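Local coordinates for protein succinate-semialdehyde dehydrogenase (PDB 4OGD) that probably oxidises succinic semialdehyde to succinate as an aldehyde dehydrogenase, using the NADP+ with which it was crystallised as cofactor, at residues Q4-P8 / Y9-V13; A174-E177 / A178-T182; K319-D323 / H324-L328; N354-Y358 / Q359-G363. All coordinates share one frame; numbering follows the deposited sequence.

Overall arrangement
All four contacts are local turns or helix ends of one aldehyde dehydrogenase chain. Contact 1 is the N-terminal hairpin; contact 2 leads from helix 161-173 into the edge strand 181-183 of the six-stranded sheet. Their centres lie about 29 Å apart. Contacts 3 and 4 belong with the seven-stranded sheet and touch: Asn354 ND2 meets Ala321 O at 3.0 Å, a probable hydrogen bond, while the centres stand about 11 Å apart. The centres of contacts 2 and 3 are about 50 Å apart, on opposite sides of the chain's centre. Contact 4 carries the Glu-Ile-Phe-Gly motif, which lines the nicotinamide end of the cofactor site in related dehydrogenases.

Contact 1 of 4, residues Q4-P8 / Y9-V13; sequences QTIYP and YTNEV
Tyr7 and Tyr9 make the tight end of this contact. Tyr9 CB sits over one face of the Tyr7 ring, displaced toward its rim, in a CH-pi contact 3.8 Å from the centroid, with Tyr7 CZ its nearest atom. The two side chains run side by side in the same direction, and the Tyr9 ring turns an edge to the Tyr7 face in an offset edge-to-face pair, planes at 69°. Thr10 OG1 reaches Tyr7 CD2 obliquely at 3.6 Å; a chi1 of 63° turns the hydroxyl onto the tyrosine side chain, where it also touches Tyr7 CB. Tyr7 O takes two backbone donors, Asn11 N at 2.7 Å and Thr10 N at 3.2 Å. These bonds close the tip of a beta hairpin whose strands, 4-7 and 12-16, run antiparallel. Asn11 has positive phi where the chain turns into the second strand, and Tyr7 N then binds Glu12 O at 2.9 Å. Lys72 adds a cation-pi contact to the Tyr7 ring, and His337 meets the ring of Tyr9. The face bearing Ile6 and Val13 is looser and more exposed: Ile6 CG1 approaches Val13 CG2 only to 4.2 Å, in a non-hydrogen-bonded pair. Farther out, the bent side chain of Gln4 crosses Val13, with OE1 and CG1 also 4.2 Å apart.

Contact 2 of 4, residues A174-E177 / A178-T182; sequences AGAE and AGSIT
A type II beta turn from Glu177 to Ser180 carries the chain toward strand 181-183, just after the Schellman motif at Gly175 has ended helix 161-173. The connection is the last part of a beta-alpha-beta crossover: strand 152-155, the helix, then strand 181-183, parallel to the first and outermost in the six-stranded sheet of this Rossmann-type enzyme. Gly179, with phi at 108°, occupies the turn position where positive phi is usual.

The turn is gripped through one carbonyl. Glu177 O receives Ser180 N at 3.0 Å, a fairly straight bond, and Ser180 OG at 2.9 Å, the hydroxyl lying in the carbonyl plane on a lone pair. Water 1 donates to the same oxygen at 3.1 Å. The serine torsion explains the double hold: chi1 of -67° folds OG back to the side of its own amide, which brings both donors of the residue to one acceptor. On the buried side, Ala176 CB meets Ser180 OG at 3.6 Å, and Phe146 of helix 136-148 packs on both residues.

The Glu177 side chain runs out extended, its CG pointing away from the backbone N (chi1 -179°). Glu177 CG lies 3.2 Å from Ala178 N, against the first peptide of the turn. One carboxylate oxygen, OE1, is in a salt bridge with Lys38 of helix 22-41. The other shares a water with the turn: water 2 donates to Glu177 OE2 and to Ala178 O, each at 2.8 Å.

Contact 3 of 4, residues K319-D323 / H324-L328; sequences KLALD and HGAEL
Leu320 and His324, four residues apart, set their side chains obliquely across each other: Leu320 CD1 meets the CD2-NE2 side of the imidazole, 3.5 Å from His324 CD2. The same ring presents its edge to the backbone, with Leu320 O in the ring plane 3.2 Å from His324 CD2. A chi1 of -74° lays the imidazole back along the last turn of helix 308-323. Ala326, in contrast, aims its methyl at the helix, and CB meets Ala321 CB at 4.0 Å. Leu322 starts out pointing away from the reversal, yet its CD2 touches Ala326 O. Where strand 327-330 starts, Leu322 CD2 also lies 4.0 Å from Leu328 CB. A Schellman motif fixes this reversal. Gly325, at positive phi, donates from N to Leu322 O, and Ala326 N to Ala321 O at 3.0 Å. His324 N also donates to Ala321 O. On the exposed flank, Lys319 NZ bridges Asp323 OD2 on its syn lone pair at 2.7 Å. The carbonyls of Ala321 and Leu322 are thus given donors by the reversal itself, and the lysine probably helps to balance the aspartate's negative charge close to the helix C terminus.

Contact 4 of 4, residues N354-Y358 / Q359-G363; sequences NPIYY and QEIFG
Gln359 doubles back over the short 3-10 turn it has just left, spreading its amide across Pro355 and Ile356. The chain is extended beyond CG, but CG is turned back to the side of the residue's own amide nitrogen (chi1 -72°), and this swings it over the turn. Its CG rests 3.3 Å from Pro355 O, NE2 lies 3.7 Å from Pro355 CB, and OE1 stands 3.5 Å from Ile356 CD1, so a polar group lies against largely apolar neighbours. The polar end is not left without a partner: OE1 accepts from Gln317 NE2 of helix 308-323. Ile356 brings its folded ethyl arm up against the amide, while its other branch, CG2, packs on Ile361 CD1 at 3.8 Å, the two isoleucines meeting at about a right angle.

Of the turn's own bonds, the one leaving it is weak. Asn354 OD1 accepts from Ile356 N at 3.1 Å in an Asx turn, and Tyr357 N binds Asn354 O. Gln359 N reaches Ile356 O at 3.3 Å, a weak bond although nearly straight (163°). Glu360 to Gly363 form the family motif Glu-Ile-Phe-Gly, with Phe362 at the centre of an inverse gamma turn. Glu360 OE2 is held by Lys267 and by Gly232 N; in relatives the motif's glutamate contacts the nicotinamide ribose.

The loop joins strand 345-348 to strand 365-371. Leu320, Ala321 and Gln317 of helix 308-323 pack along Pro355, Ile356 and Ile361, and Tyr369 of strand 365-371 meets Tyr357 edge-to-face.

Contact 1 of 4, residues Q4-P8 / Y9-V13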
loop_
_atom_site.group_PDB
_atom_site.type_symbol
_atom_site.label_atom_id
_atom_site.label_comp_id
_atom_site.label_asym_id
_atom_site.label_seq_id
_atom_site.Cartn_x
_atom_site.Cartn_y
_atom_site.Cartn_z
ATOM N N GLN A 4 19.339 25.028 4.677
ATOM C CA GLN A 4 19.703 26.135 5.554
ATOM C C GLN A 4 18.727 26.241 6.707
ATOM O O GLN A 4 17.519 26.100 6.511
ATOM C CB GLN A 4 19.630 27.459 4.791
ATOM C CG GLN A 4 20.518 27.552 3.578
ATOM C CD GLN A 4 21.447 28.748 3.648
ATOM O OE1 GLN A 4 22.591 28.634 4.084
ATOM N NE2 GLN A 4 20.957 29.904 3.226
ATOM N N THR A 5 19.240 26.509 7.904
ATOM C CA THR A 5 18.371 26.948 8.983
ATOM C C THR A 5 18.254 28.460 8.886
ATOM O O THR A 5 19.246 29.171 9.031
ATOM C CB THR A 5 18.924 26.596 10.369
ATOM O OG1 THR A 5 19.039 25.172 10.501
ATOM C CG2 THR A 5 18.003 27.150 11.460
ATOM N N ILE A 6 17.052 28.941 8.595
ATOM C CA ILE A 6 16.766 30.371 8.629
ATOM C C ILE A 6 15.605 30.604 9.581
ATOM O O ILE A 6 14.475 30.193 9.304
ATOM C CB ILE A 6 16.399 30.907 7.238
ATOM C CG1 ILE A 6 17.495 30.554 6.234
ATOM C CG2 ILE A 6 16.165 32.417 7.285
ATOM C CD1 ILE A 6 17.152 30.908 4.806
ATOM N N TYR A 7 15.885 31.265 10.702
ATOM C CA TYR A 7 14.900 31.454 11.765
ATOM C C TYR A 7 13.710 32.270 11.262
ATOM O O TYR A 7 13.878 33.424 10.865
ATOM C CB TYR A 7 15.564 32.177 12.941
ATOM C CG TYR A 7 14.776 32.210 14.231
ATOM C CD1 TYR A 7 13.746 31.313 14.475
ATOM C CD2 TYR A 7 15.072 33.148 15.215
ATOM C CE1 TYR A 7 13.033 31.348 15.661
ATOM C CE2 TYR A 7 14.362 33.194 16.405
ATOM C CZ TYR A 7 13.350 32.290 16.622
ATOM O OH TYR A 7 12.653 32.331 17.800
ATOM N N PRO A 8 12.506 31.678 11.260
ATOM C CA PRO A 8 11.343 32.411 10.745
ATOM C C PRO A 8 10.951 33.653 11.547
ATOM O O PRO A 8 10.140 34.433 11.061
ATOM C CB PRO A 8 10.222 31.362 10.809
ATOM C CG PRO A 8 10.929 30.070 10.657
ATOM C CD PRO A 8 12.200 30.248 11.462
ATOM N N TYR A 9 11.481 33.834 12.751
ATOM C CA TYR A 9 11.113 35.007 13.533
ATOM C C TYR A 9 11.938 36.224 13.132
ATOM O O TYR A 9 11.446 37.347 13.178
ATOM C CB TYR A 9 11.248 34.729 15.030
ATOM C CG TYR A 9 10.943 35.918 15.916
ATOM C CD1 TYR A 9 9.762 36.631 15.770
ATOM C CD2 TYR A 9 11.826 36.306 16.913
ATOM C CE1 TYR A 9 9.473 37.717 16.577
ATOM C CE2 TYR A 9 11.547 37.385 17.728
ATOM C CZ TYR A 9 10.368 38.086 17.555
ATOM O OH TYR A 9 10.078 39.166 18.362
ATOM N N THR A 10 13.179 35.988 12.717
ATOM C CA THR A 10 14.111 37.069 12.402
ATOM C C THR A 10 14.540 37.063 10.940
ATOM O O THR A 10 15.166 38.018 10.470
ATOM C CB THR A 10 15.378 36.983 13.269
ATOM O OG1 THR A 10 16.080 35.764 12.977
ATOM C CG2 THR A 10 15.026 37.038 14.752
ATOM N N ASN A 11 14.203 35.981 10.235
ATOM C CA ASN A 11 14.602 35.773 8.842
ATOM C C ASN A 11 16.115 35.745 8.690
ATOM O O ASN A 11 16.654 36.165 7.669
ATOM C CB ASN A 11 13.975 36.822 7.906
ATOM C CG ASN A 11 13.944 36.368 6.454
ATOM O OD1 ASN A 11 13.768 35.183 6.168
ATOM N ND2 ASN A 11 14.128 37.310 5.531
ATOM N N GLU A 12 16.796 35.241 9.714
ATOM C CA GLU A 12 18.253 35.214 9.729
ATOM C C GLU A 12 18.855 33.801 9.695
ATOM O O GLU A 12 18.329 32.865 10.299
ATOM C CB GLU A 12 18.772 36.015 10.924
ATOM C CG GLU A 12 19.625 35.258 11.929
ATOM C CD GLU A 12 20.090 36.160 13.059
ATOM O OE1 GLU A 12 20.760 35.671 13.997
ATOM O OE2 GLU A 12 19.775 37.369 13.007
ATOM N N VAL A 13 19.969 33.667 8.981
ATOM C CA VAL A 13 20.642 32.379 8.799
ATOM C C VAL A 13 21.361 31.908 10.060
ATOM O O VAL A 13 22.215 32.612 10.593
ATOM C CB VAL A 13 21.668 32.463 7.652
ATOM C CG1 VAL A 13 22.354 31.122 7.450
ATOM C CG2 VAL A 13 20.988 32.918 6.370
#

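Contact 2 of 4, residues A174-E177 / A178-T182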
loop_
_atom_site.group_PDB
_atom_site.type_symbol
_atom_site.label_atom_id
_atom_site.label_comp_id
_atom_site.label_asym_id
_atom_site.label_seq_id
_atom_site.Cartn_x
_atom_site.Cartn_y
_atom_site.Cartn_z
ATOM N N ALA A 174 21.870 7.266 21.279
ATOM C CA ALA A 174 21.119 6.252 22.012
ATOM C C ALA A 174 21.735 4.859 21.907
ATOM O O ALA A 174 21.268 3.916 22.555
ATOM C CB ALA A 174 19.663 6.227 21.548
ATOM N N GLY A 175 22.762 4.723 21.073
ATOM C CA GLY A 175 23.481 3.466 20.975
ATOM C C GLY A 175 23.121 2.593 19.784
ATOM O O GLY A 175 23.651 1.496 19.637
ATOM N N ALA A 176 22.222 3.077 18.932
ATOM C CA ALA A 176 21.827 2.325 17.748
ATOM C C ALA A 176 22.999 2.242 16.784
ATOM O O ALA A 176 23.798 3.174 16.692
ATOM C CB ALA A 176 20.626 2.994 17.072
ATOM N N GLU A 177 23.105 1.126 16.066
ATOM C CA GLU A 177 24.201 0.958 15.121
ATOM C C GLU A 177 24.089 1.989 14.007
ATOM O O GLU A 177 22.983 2.339 13.590
ATOM C CB GLU A 177 24.216 -0.456 14.537
ATOM C CG GLU A 177 25.362 -0.680 13.566
ATOM C CD GLU A 177 25.634 -2.136 13.265
ATOM O OE1 GLU A 177 25.183 -3.005 14.039
ATOM O OE2 GLU A 177 26.317 -2.395 12.250
ATOM N N ALA A 178 25.231 2.504 13.564
ATOM C CA ALA A 178 25.273 3.398 12.415
ATOM C C ALA A 178 24.524 2.778 11.242
ATOM O O ALA A 178 24.753 1.615 10.879
ATOM C CB ALA A 178 26.716 3.703 12.028
ATOM N N GLY A 179 23.619 3.557 10.662
ATOM C CA GLY A 179 22.807 3.064 9.566
ATOM C C GLY A 179 21.363 2.836 9.971
ATOM O O GLY A 179 20.498 2.679 9.105
ATOM N N SER A 180 21.086 2.802 11.276
ATOM C CA SER A 180 19.705 2.625 11.741
ATOM C C SER A 180 18.801 3.719 11.152
ATOM O O SER A 180 17.695 3.449 10.664
ATOM C CB SER A 180 19.629 2.616 13.273
ATOM O OG SER A 180 20.278 1.466 13.805
ATOM N N ILE A 181 19.282 4.952 11.203
ATOM C CA ILE A 181 18.708 6.022 10.398
ATOM C C ILE A 181 19.828 6.955 9.954
ATOM O O ILE A 181 20.753 7.240 10.721
ATOM C CB ILE A 181 17.563 6.784 11.137
ATOM C CG1 ILE A 181 16.836 7.725 10.165
ATOM C CG2 ILE A 181 18.085 7.539 12.361
ATOM C CD1 ILE A 181 15.532 8.283 10.716
ATOM N N THR A 182 19.773 7.400 8.705
ATOM C CA THR A 182 20.772 8.335 8.203
ATOM C C THR A 182 20.077 9.476 7.487
ATOM O O THR A 182 19.250 9.259 6.591
ATOM C CB THR A 182 21.746 7.657 7.236
ATOM O OG1 THR A 182 22.311 6.496 7.857
ATOM C CG2 THR A 182 22.869 8.619 6.840
HETATM O O HOH W 1 21.798 5.172 13.418
HETATM O O HOH W 2 26.597 -0.381 10.396
#

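Contact 3 of 4, residues K319-D323 / H324-L328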
loop_
_atom_site.group_PDB
_atom_site.type_symbol
_atom_site.label_atom_id
_atom_site.label_comp_id
_atom_site.label_asym_id
_atom_site.label_seq_id
_atom_site.Cartn_x
_atom_site.Cartn_y
_atom_site.Cartn_z
ATOM N N LYS A 319 -6.204 36.491 -0.770
ATOM C CA LYS A 319 -6.517 37.435 -1.845
ATOM C C LYS A 319 -7.346 36.779 -2.946
ATOM O O LYS A 319 -8.319 37.364 -3.434
ATOM C CB LYS A 319 -5.239 38.032 -2.433
ATOM C CG LYS A 319 -5.509 38.976 -3.604
ATOM C CD LYS A 319 -4.334 39.897 -3.873
ATOM C CE LYS A 319 -4.747 41.047 -4.782
ATOM N NZ LYS A 319 -5.374 40.547 -6.035
ATOM N N LEU A 320 -6.956 35.567 -3.330
ATOM C CA LEU A 320 -7.699 34.790 -4.322
ATOM C C LEU A 320 -9.140 34.585 -3.871
ATOM O O LEU A 320 -10.071 34.710 -4.668
ATOM C CB LEU A 320 -7.022 33.435 -4.558
ATOM C CG LEU A 320 -7.630 32.582 -5.677
ATOM C CD1 LEU A 320 -7.455 33.275 -7.025
ATOM C CD2 LEU A 320 -7.026 31.184 -5.707
ATOM N N ALA A 321 -9.323 34.270 -2.593
ATOM C CA ALA A 321 -10.660 34.075 -2.042
ATOM C C ALA A 321 -11.516 35.324 -2.207
ATOM O O ALA A 321 -12.665 35.244 -2.636
ATOM C CB ALA A 321 -10.585 33.686 -0.571
ATOM N N LEU A 322 -10.955 36.472 -1.843
ATOM C CA LEU A 322 -11.690 37.730 -1.908
ATOM C C LEU A 322 -11.929 38.180 -3.346
ATOM O O LEU A 322 -12.996 38.722 -3.662
ATOM C CB LEU A 322 -10.952 38.817 -1.124
ATOM C CG LEU A 322 -10.676 38.458 0.337
ATOM C CD1 LEU A 322 -9.883 39.558 1.031
ATOM C CD2 LEU A 322 -11.973 38.174 1.090
ATOM N N ASP A 323 -10.943 37.952 -4.211
ATOM C CA ASP A 323 -11.066 38.313 -5.620
ATOM C C ASP A 323 -12.170 37.510 -6.301
ATOM O O ASP A 323 -12.716 37.932 -7.323
ATOM C CB ASP A 323 -9.739 38.122 -6.361
ATOM C CG ASP A 323 -8.711 39.190 -6.017
ATOM O OD1 ASP A 323 -9.036 40.122 -5.255
ATOM O OD2 ASP A 323 -7.574 39.099 -6.527
ATOM N N HIS A 324 -12.501 36.355 -5.734
ATOM C CA HIS A 324 -13.553 35.516 -6.291
ATOM C C HIS A 324 -14.853 35.563 -5.495
ATOM O O HIS A 324 -15.700 34.679 -5.633
ATOM C CB HIS A 324 -13.058 34.078 -6.462
ATOM C CG HIS A 324 -12.112 33.909 -7.607
ATOM N ND1 HIS A 324 -12.514 33.439 -8.843
ATOM C CD2 HIS A 324 -10.789 34.170 -7.720
ATOM C CE1 HIS A 324 -11.477 33.406 -9.657
ATOM N NE2 HIS A 324 -10.415 33.846 -9.000
ATOM N N GLY A 325 -14.998 36.585 -4.654
ATOM C CA GLY A 325 -16.279 36.903 -4.040
ATOM C C GLY A 325 -16.506 36.519 -2.587
ATOM O O GLY A 325 -17.616 36.660 -2.075
ATOM N N ALA A 326 -15.471 36.032 -1.912
ATOM C CA ALA A 326 -15.612 35.662 -0.512
ATOM C C ALA A 326 -15.693 36.904 0.368
ATOM O O ALA A 326 -15.257 37.988 -0.031
ATOM C CB ALA A 326 -14.450 34.772 -0.073
ATOM N N GLU A 327 -16.236 36.741 1.568
ATOM C CA GLU A 327 -16.353 37.850 2.508
ATOM C C GLU A 327 -15.210 37.837 3.516
ATOM O O GLU A 327 -14.929 36.802 4.126
ATOM C CB GLU A 327 -17.694 37.792 3.251
ATOM C CG GLU A 327 -17.826 38.863 4.332
ATOM C CD GLU A 327 -19.098 38.741 5.149
ATOM O OE1 GLU A 327 -19.838 37.744 4.988
ATOM O OE2 GLU A 327 -19.363 39.654 5.961
ATOM N N LEU A 328 -14.551 38.984 3.689
ATOM C CA LEU A 328 -13.558 39.128 4.750
ATOM C C LEU A 328 -14.272 39.432 6.057
ATOM O O LEU A 328 -14.785 40.535 6.261
ATOM C CB LEU A 328 -12.530 40.217 4.426
ATOM C CG LEU A 328 -11.385 40.355 5.443
ATOM C CD1 LEU A 328 -10.567 39.073 5.537
ATOM C CD2 LEU A 328 -10.475 41.521 5.095
#

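Contact 4 of 4, residues N354-Y358 / Q359-G363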
loop_
_atom_site.group_PDB
_atom_site.type_symbol
_atom_site.label_atom_id
_atom_site.label_comp_id
_atom_site.label_asym_id
_atom_site.label_seq_id
_atom_site.Cartn_x
_atom_site.Cartn_y
_atom_site.Cartn_z
ATOM N N ASN A 354 -15.566 29.478 -6.521
ATOM C CA ASN A 354 -14.416 30.116 -5.886
ATOM C C ASN A 354 -13.367 29.037 -5.641
ATOM O O ASN A 354 -13.646 28.054 -4.962
ATOM C CB ASN A 354 -14.850 30.757 -4.563
ATOM C CG ASN A 354 -13.785 31.662 -3.961
ATOM O OD1 ASN A 354 -12.597 31.351 -3.992
ATOM N ND2 ASN A 354 -14.216 32.785 -3.396
ATOM N N PRO A 355 -12.163 29.204 -6.204
ATOM C CA PRO A 355 -11.132 28.164 -6.089
ATOM C C PRO A 355 -10.844 27.777 -4.640
ATOM O O PRO A 355 -10.586 26.603 -4.358
ATOM C CB PRO A 355 -9.901 28.831 -6.702
ATOM C CG PRO A 355 -10.458 29.821 -7.661
ATOM C CD PRO A 355 -11.712 30.343 -7.023
ATOM N N ILE A 356 -10.910 28.748 -3.736
ATOM C CA ILE A 356 -10.593 28.507 -2.328
ATOM C C ILE A 356 -11.629 27.592 -1.628
ATOM O O ILE A 356 -11.331 26.972 -0.604
ATOM C CB ILE A 356 -10.337 29.858 -1.588
ATOM C CG1 ILE A 356 -9.111 30.553 -2.195
ATOM C CG2 ILE A 356 -10.128 29.665 -0.092
ATOM C CD1 ILE A 356 -7.824 29.712 -2.137
ATOM N N TYR A 357 -12.826 27.459 -2.204
ATOM C CA TYR A 357 -13.826 26.518 -1.692
ATOM C C TYR A 357 -13.232 25.122 -1.527
ATOM O O TYR A 357 -13.599 24.391 -0.607
ATOM C CB TYR A 357 -15.027 26.448 -2.650
ATOM C CG TYR A 357 -16.271 25.768 -2.097
ATOM C CD1 TYR A 357 -16.423 24.384 -2.152
ATOM C CD2 TYR A 357 -17.307 26.516 -1.553
ATOM C CE1 TYR A 357 -17.572 23.766 -1.663
ATOM C CE2 TYR A 357 -18.455 25.909 -1.066
ATOM C CZ TYR A 357 -18.581 24.536 -1.119
ATOM O OH TYR A 357 -19.739 23.958 -0.626
ATOM N N TYR A 358 -12.293 24.770 -2.404
ATOM C CA TYR A 358 -11.742 23.418 -2.450
ATOM C C TYR A 358 -10.243 23.335 -2.153
ATOM O O TYR A 358 -9.655 22.264 -2.290
ATOM C CB TYR A 358 -12.007 22.782 -3.825
ATOM C CG TYR A 358 -13.471 22.557 -4.124
ATOM C CD1 TYR A 358 -14.175 21.533 -3.502
ATOM C CD2 TYR A 358 -14.149 23.363 -5.033
ATOM C CE1 TYR A 358 -15.518 21.325 -3.772
ATOM C CE2 TYR A 358 -15.487 23.160 -5.308
ATOM C CZ TYR A 358 -16.162 22.136 -4.683
ATOM O OH TYR A 358 -17.495 21.935 -4.951
ATOM N N GLN A 359 -9.624 24.445 -1.752
ATOM C CA GLN A 359 -8.171 24.467 -1.525
ATOM C C GLN A 359 -7.807 24.460 -0.054
ATOM O O GLN A 359 -8.453 25.127 0.749
ATOM C CB GLN A 359 -7.546 25.717 -2.148
ATOM C CG GLN A 359 -7.485 25.711 -3.654
ATOM C CD GLN A 359 -6.606 26.820 -4.205
ATOM O OE1 GLN A 359 -5.707 27.330 -3.521
ATOM N NE2 GLN A 359 -6.862 27.204 -5.449
ATOM N N GLU A 360 -6.751 23.729 0.292
ATOM C CA GLU A 360 -6.205 23.766 1.648
ATOM C C GLU A 360 -5.367 25.023 1.846
ATOM O O GLU A 360 -4.446 25.286 1.068
ATOM C CB GLU A 360 -5.329 22.531 1.890
ATOM C CG GLU A 360 -4.562 22.564 3.203
ATOM C CD GLU A 360 -3.668 21.353 3.385
ATOM O OE1 GLU A 360 -3.084 20.894 2.382
ATOM O OE2 GLU A 360 -3.561 20.856 4.528
ATOM N N ILE A 361 -5.688 25.802 2.882
ATOM C CA ILE A 361 -4.879 26.957 3.262
ATOM C C ILE A 361 -4.025 26.601 4.479
ATOM O O ILE A 361 -4.552 26.369 5.578
ATOM C CB ILE A 361 -5.746 28.183 3.597
ATOM C CG1 ILE A 361 -6.629 28.573 2.409
ATOM C CG2 ILE A 361 -4.854 29.367 3.962
ATOM C CD1 ILE A 361 -7.532 29.767 2.697
ATOM N N PHE A 362 -2.714 26.551 4.275
ATOM C CA PHE A 362 -1.781 26.114 5.316
ATOM C C PHE A 362 -1.314 27.312 6.143
ATOM O O PHE A 362 -0.121 27.643 6.187
ATOM C CB PHE A 362 -0.592 25.384 4.670
ATOM C CG PHE A 362 -0.207 24.096 5.356
ATOM C CD1 PHE A 362 1.062 23.933 5.897
ATOM C CD2 PHE A 362 -1.107 23.040 5.438
ATOM C CE1 PHE A 362 1.435 22.727 6.518
ATOM C CE2 PHE A 362 -0.756 21.841 6.051
ATOM C CZ PHE A 362 0.519 21.686 6.598
ATOM N N GLY A 363 -2.272 27.955 6.797
ATOM C CA GLY A 363 -2.003 29.119 7.625
ATOM C C GLY A 363 -3.205 29.430 8.487
ATOM O O GLY A 363 -4.171 28.670 8.509
#